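Local coordinates for AT-less polyketide synthase (Streptomyces platensis subsp. rosaceus, PDB 4TKT), which probably catalyses decarboxylative Claisen condensation as a ketosynthase domain of the polyketide synthase that builds isomigrastatin, at residues 56-69 with 222-236. Sequence-based numbering, arbitrary orientation.
Sequences RGVPGRTYSKWGGF and YLMIGEGQFASSDGR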
loop_
_atom_site.group_PDB
_atom_site.type_symbol
_atom_site.label_atom_id
_atom_site.label_comp_id
_atom_site.label_asym_id
_atom_site.label_seq_id
_atom_site.Cartn_x
_atom_site.Cartn_y
_atom_site.Cartn_z
ATOM N N ARG A 56 24.162 4.821 25.384
ATOM C CA ARG A 56 23.343 3.615 25.286
ATOM C C ARG A 56 22.891 3.089 26.647
ATOM O O ARG A 56 23.676 3.038 27.594
ATOM C CB ARG A 56 24.112 2.512 24.561
ATOM C CG ARG A 56 24.166 2.634 23.050
ATOM C CD ARG A 56 25.060 1.542 22.464
ATOM N NE ARG A 56 24.941 1.449 21.012
ATOM C CZ ARG A 56 24.068 0.668 20.381
ATOM N NH1 ARG A 56 23.234 -0.096 21.073
ATOM N NH2 ARG A 56 24.028 0.650 19.056
ATOM N N GLY A 57 21.622 2.702 26.732
ATOM C CA GLY A 57 21.112 1.975 27.882
ATOM C C GLY A 57 20.897 2.770 29.156
ATOM O O GLY A 57 20.723 2.188 30.227
ATOM N N VAL A 58 20.911 4.094 29.052
ATOM C CA VAL A 58 20.571 4.941 30.188
ATOM C C VAL A 58 19.092 4.781 30.524
ATOM O O VAL A 58 18.239 4.898 29.645
ATOM C CB VAL A 58 20.877 6.422 29.909
ATOM C CG1 VAL A 58 20.309 7.302 31.012
ATOM C CG2 VAL A 58 22.374 6.634 29.770
ATOM N N PRO A 59 18.785 4.495 31.799
ATOM C CA PRO A 59 17.402 4.300 32.245
ATOM C C PRO A 59 16.537 5.539 32.025
ATOM O O PRO A 59 16.930 6.642 32.409
ATOM C CB PRO A 59 17.554 4.005 33.741
ATOM C CG PRO A 59 18.947 3.516 33.895
ATOM C CD PRO A 59 19.749 4.282 32.890
ATOM N N GLY A 60 15.375 5.350 31.406
ATOM C CA GLY A 60 14.440 6.437 31.186
ATOM C C GLY A 60 14.804 7.303 30.000
ATOM O O GLY A 60 14.212 8.362 29.786
ATOM N N ARG A 61 15.785 6.852 29.225
ATOM C CA ARG A 61 16.256 7.607 28.071
ATOM C C ARG A 61 16.374 6.729 26.833
ATOM O O ARG A 61 16.150 5.520 26.893
ATOM C CB ARG A 61 17.606 8.260 28.372
ATOM C CG ARG A 61 17.582 9.263 29.518
ATOM C CD ARG A 61 16.717 10.472 29.193
ATOM N NE ARG A 61 16.724 11.454 30.274
ATOM C CZ ARG A 61 15.863 11.456 31.286
ATOM N NH1 ARG A 61 14.919 10.528 31.360
ATOM N NH2 ARG A 61 15.944 12.389 32.225
ATOM N N THR A 62 16.723 7.351 25.712
ATOM C CA THR A 62 16.966 6.635 24.466
ATOM C C THR A 62 18.061 7.330 23.667
ATOM O O THR A 62 18.221 8.548 23.747
ATOM C CB THR A 62 15.691 6.529 23.608
ATOM O OG1 THR A 62 15.977 5.789 22.416
ATOM C CG2 THR A 62 15.181 7.907 23.229
ATOM N N TYR A 63 18.822 6.555 22.902
ATOM C CA TYR A 63 19.935 7.104 22.137
ATOM C C TYR A 63 19.574 7.263 20.664
ATOM O O TYR A 63 20.397 7.690 19.854
ATOM C CB TYR A 63 21.179 6.225 22.294
ATOM C CG TYR A 63 20.981 4.796 21.854
ATOM C CD1 TYR A 63 20.397 3.861 22.699
ATOM C CD2 TYR A 63 21.385 4.380 20.594
ATOM C CE1 TYR A 63 20.212 2.553 22.297
ATOM C CE2 TYR A 63 21.206 3.078 20.184
ATOM C CZ TYR A 63 20.620 2.167 21.038
ATOM O OH TYR A 63 20.443 0.868 20.623
ATOM N N SER A 64 18.336 6.920 20.326
ATOM C CA SER A 64 17.830 7.116 18.975
ATOM C C SER A 64 16.928 8.339 18.920
ATOM O O SER A 64 16.099 8.547 19.806
ATOM C CB SER A 64 17.065 5.882 18.495
ATOM O OG SER A 64 16.465 6.120 17.235
ATOM N N LYS A 65 17.091 9.149 17.879
ATOM C CA LYS A 65 16.251 10.326 17.694
ATOM C C LYS A 65 15.828 10.475 16.237
ATOM O O LYS A 65 15.480 11.566 15.788
ATOM C CB LYS A 65 16.981 11.585 18.163
ATOM C CG LYS A 65 18.276 11.870 17.425
ATOM C CD LYS A 65 18.860 13.205 17.856
ATOM C CE LYS A 65 20.075 13.579 17.025
ATOM N NZ LYS A 65 20.557 14.954 17.342
ATOM N N TRP A 66 15.855 9.366 15.505
ATOM C CA TRP A 66 15.527 9.376 14.086
ATOM C C TRP A 66 14.354 8.458 13.766
ATOM O O TRP A 66 13.979 7.608 14.575
ATOM C CB TRP A 66 16.746 8.966 13.260
ATOM C CG TRP A 66 17.955 9.797 13.531
ATOM C CD1 TRP A 66 18.308 10.958 12.908
ATOM C CD2 TRP A 66 18.979 9.534 14.499
ATOM N NE1 TRP A 66 19.487 11.435 13.428
ATOM C CE2 TRP A 66 19.920 10.578 14.405
ATOM C CE3 TRP A 66 19.188 8.517 15.435
ATOM C CZ2 TRP A 66 21.055 10.634 15.212
ATOM C CZ3 TRP A 66 20.320 8.573 16.234
ATOM C CH2 TRP A 66 21.237 9.625 16.119
ATOM N N GLY A 67 13.784 8.631 12.579
ATOM C CA GLY A 67 12.706 7.773 12.123
ATOM C C GLY A 67 12.206 8.120 10.735
ATOM O O GLY A 67 12.458 9.211 10.225
ATOM N N GLY A 68 11.506 7.176 10.116
ATOM C CA GLY A 68 10.822 7.432 8.862
ATOM C C GLY A 68 9.400 7.828 9.191
ATOM O O GLY A 68 8.614 7.003 9.657
ATOM N N PHE A 69 9.066 9.094 8.970
ATOM C CA PHE A 69 7.787 9.615 9.432
ATOM C C PHE A 69 6.851 10.023 8.309
ATOM O O PHE A 69 7.280 10.570 7.297
ATOM C CB PHE A 69 8.010 10.811 10.358
ATOM C CG PHE A 69 8.617 10.447 11.678
ATOM C CD1 PHE A 69 7.825 9.980 12.711
ATOM C CD2 PHE A 69 9.981 10.567 11.885
ATOM C CE1 PHE A 69 8.377 9.642 13.925
ATOM C CE2 PHE A 69 10.538 10.233 13.100
ATOM C CZ PHE A 69 9.735 9.766 14.119
ATOM N N TYR A 222 10.402 4.375 21.492
ATOM C CA TYR A 222 11.795 4.790 21.437
ATOM C C TYR A 222 12.527 4.504 22.743
ATOM O O TYR A 222 13.707 4.157 22.730
ATOM C CB TYR A 222 11.888 6.273 21.076
ATOM C CG TYR A 222 11.776 6.496 19.588
ATOM C CD1 TYR A 222 10.535 6.566 18.967
ATOM C CD2 TYR A 222 12.913 6.603 18.799
ATOM C CE1 TYR A 222 10.430 6.753 17.599
ATOM C CE2 TYR A 222 12.820 6.789 17.433
ATOM C CZ TYR A 222 11.576 6.863 16.838
ATOM O OH TYR A 222 11.483 7.049 15.481
ATOM N N LEU A 223 11.829 4.634 23.866
ATOM C CA LEU A 223 12.409 4.270 25.153
ATOM C C LEU A 223 12.646 2.765 25.213
ATOM O O LEU A 223 13.503 2.284 25.954
ATOM C CB LEU A 223 11.502 4.709 26.302
ATOM C CG LEU A 223 11.397 6.212 26.573
ATOM C CD1 LEU A 223 10.336 6.492 27.623
ATOM C CD2 LEU A 223 12.738 6.782 27.008
HETATM N N MSE A 224 11.882 2.029 24.417
HETATM C CA MSE A 224 11.945 0.576 24.411
HETATM C C MSE A 224 13.126 0.059 23.598
HETATM O O MSE A 224 13.860 -0.824 24.044
HETATM C CB MSE A 224 10.643 0.002 23.862
HETATM C CG MSE A 224 10.504 -1.494 24.031
HETATM SE SE MSE A 224 9.921 -2.345 22.386
HETATM C CE MSE A 224 11.656 -2.593 21.559
ATOM N N ILE A 225 13.303 0.606 22.401
ATOM C CA ILE A 225 14.416 0.206 21.548
ATOM C C ILE A 225 15.736 0.745 22.090
ATOM O O ILE A 225 16.810 0.286 21.705
ATOM C CB ILE A 225 14.222 0.685 20.096
ATOM C CG1 ILE A 225 14.207 2.211 20.023
ATOM C CG2 ILE A 225 12.940 0.121 19.521
ATOM C CD1 ILE A 225 14.056 2.746 18.608
ATOM N N GLY A 226 15.650 1.721 22.988
ATOM C CA GLY A 226 16.829 2.250 23.646
ATOM C C GLY A 226 17.281 1.328 24.760
ATOM O O GLY A 226 18.469 1.052 24.916
ATOM N N GLU A 227 16.316 0.845 25.534
ATOM C CA GLU A 227 16.598 -0.071 26.628
ATOM C C GLU A 227 17.094 -1.412 26.099
ATOM O O GLU A 227 18.068 -1.967 26.604
ATOM C CB GLU A 227 15.350 -0.275 27.487
ATOM C CG GLU A 227 15.598 -1.052 28.763
ATOM C CD GLU A 227 14.311 -1.467 29.447
ATOM O OE1 GLU A 227 14.185 -1.240 30.670
ATOM O OE2 GLU A 227 13.428 -2.027 28.764
ATOM N N GLY A 228 16.420 -1.924 25.075
ATOM C CA GLY A 228 16.772 -3.207 24.496
ATOM C C GLY A 228 17.936 -3.127 23.528
ATOM O O GLY A 228 18.390 -4.148 23.010
ATOM N N GLN A 229 18.414 -1.909 23.290
ATOM C CA GLN A 229 19.533 -1.663 22.386
ATOM C C GLN A 229 19.258 -2.175 20.974
ATOM O O GLN A 229 20.171 -2.626 20.284
ATOM C CB GLN A 229 20.811 -2.307 22.924
ATOM C CG GLN A 229 21.089 -2.018 24.385
ATOM C CD GLN A 229 22.288 -1.123 24.569
ATOM O OE1 GLN A 229 22.365 -0.047 23.980
ATOM N NE2 GLN A 229 23.241 -1.566 25.379
ATOM N N PHE A 230 18.000 -2.111 20.551
ATOM C CA PHE A 230 17.635 -2.514 19.198
ATOM C C PHE A 230 17.893 -1.390 18.203
ATOM O O PHE A 230 17.973 -1.623 16.998
ATOM C CB PHE A 230 16.165 -2.930 19.124
ATOM C CG PHE A 230 15.808 -4.075 20.022
ATOM C CD1 PHE A 230 16.309 -5.344 19.785
ATOM C CD2 PHE A 230 14.951 -3.888 21.094
ATOM C CE1 PHE A 230 15.975 -6.404 20.608
ATOM C CE2 PHE A 230 14.611 -4.943 21.921
ATOM C CZ PHE A 230 15.124 -6.203 21.678
ATOM N N ALA A 231 18.017 -0.169 18.712
ATOM C CA ALA A 231 18.166 1.000 17.854
ATOM C C ALA A 231 19.599 1.163 17.363
ATOM O O ALA A 231 20.549 0.864 18.085
ATOM C CB ALA A 231 17.717 2.250 18.588
ATOM N N SER A 232 19.747 1.634 16.127
ATOM C CA SER A 232 21.065 1.932 15.575
ATOM C C SER A 232 21.544 3.307 16.031
ATOM O O SER A 232 20.744 4.222 16.228
ATOM C CB SER A 232 21.045 1.855 14.045
ATOM O OG SER A 232 20.029 2.679 13.500
ATOM N N SER A 233 22.854 3.449 16.190
ATOM C CA SER A 233 23.437 4.676 16.720
ATOM C C SER A 233 23.303 5.872 15.781
ATOM O O SER A 233 23.443 7.017 16.212
ATOM C CB SER A 233 24.912 4.452 17.044
ATOM O OG SER A 233 25.063 3.418 17.997
ATOM N N ASP A 234 23.038 5.604 14.506
ATOM C CA ASP A 234 22.992 6.660 13.497
ATOM C C ASP A 234 21.607 6.816 12.876
ATOM O O ASP A 234 21.434 7.560 11.911
ATOM C CB ASP A 234 24.021 6.386 12.399
ATOM C CG ASP A 234 23.726 5.114 11.628
ATOM O OD1 ASP A 234 23.005 4.245 12.163
ATOM O OD2 ASP A 234 24.221 4.981 10.490
ATOM N N GLY A 235 20.627 6.106 13.427
ATOM C CA GLY A 235 19.254 6.200 12.961
ATOM C C GLY A 235 19.065 5.765 11.523
ATOM O O GLY A 235 18.233 6.311 10.802
ATOM N N ARG A 236 19.840 4.773 11.105
ATOM C CA ARG A 236 19.752 4.259 9.749
ATOM C C ARG A 236 19.678 2.741 9.749
ATOM O O ARG A 236 20.207 2.085 10.645
ATOM C CB ARG A 236 20.953 4.721 8.919
ATOM C CG ARG A 236 21.030 6.223 8.697
ATOM C CD ARG A 236 19.793 6.734 7.976
ATOM N NE ARG A 236 19.932 8.119 7.533
ATOM C CZ ARG A 236 19.794 9.179 8.325
ATOM N NH1 ARG A 236 19.526 9.024 9.614
ATOM N NH2 ARG A 236 19.930 10.399 7.827
HETATM O O HOH W 1 19.222 3.990 26.025
HETATM O O HOH W 2 14.637 3.611 28.088
HETATM O O HOH W 3 17.747 4.231 15.384
#
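Y63 pushes its phenol into the bend that follows helix 220-227, and its OH gives a hydrogen bond to the carbonyl O of A231 (2.5 Å), tilted only 21° from the carbonyl plane. With CG lodged between the backbone N and the carbonyl carbon (chi1 59°), the ring slides past G226, whose O meets the ring edge 3.5 Å from CE1. Along the same buried face, T62 OG1 donates to the carbonyl O of Y222 at 2.8 Å, and G226, lacking a side chain, lets T62 come close to the helix. The A231 methyl rests on S64 CB, while water 3 joins S64 OG to the S232 carbonyl.

In this thiolase-fold ketosynthase, the contact ties the loop leading into the short strand 66-67 to helix 220-227 and the type I turn S232 to G235. Y222 OH donates to the carbonyl O of W66 (2.7 Å), and F69 CZ lies beside the same hydroxyl. The W66 indole lies against the turn: G235 N sits 3.4 Å above one ring face, near its rim, whereas CG of K65 covers the opposite face.

Packing is looser towards solvent, where R56 lays its guanidinium over Y63 CE2. Its NH1 donates to Q229 OE1 at 3.0 Å from well above the amide plane, while NH2 forms a salt bridge with D245, which also accepts a hydrogen bond from S233 OG. At the edge of the Y63 ring, water 1 weakly bridges G57 N and G226 O; L223 CD2 lies against the G60 and R61 carbonyl oxygens.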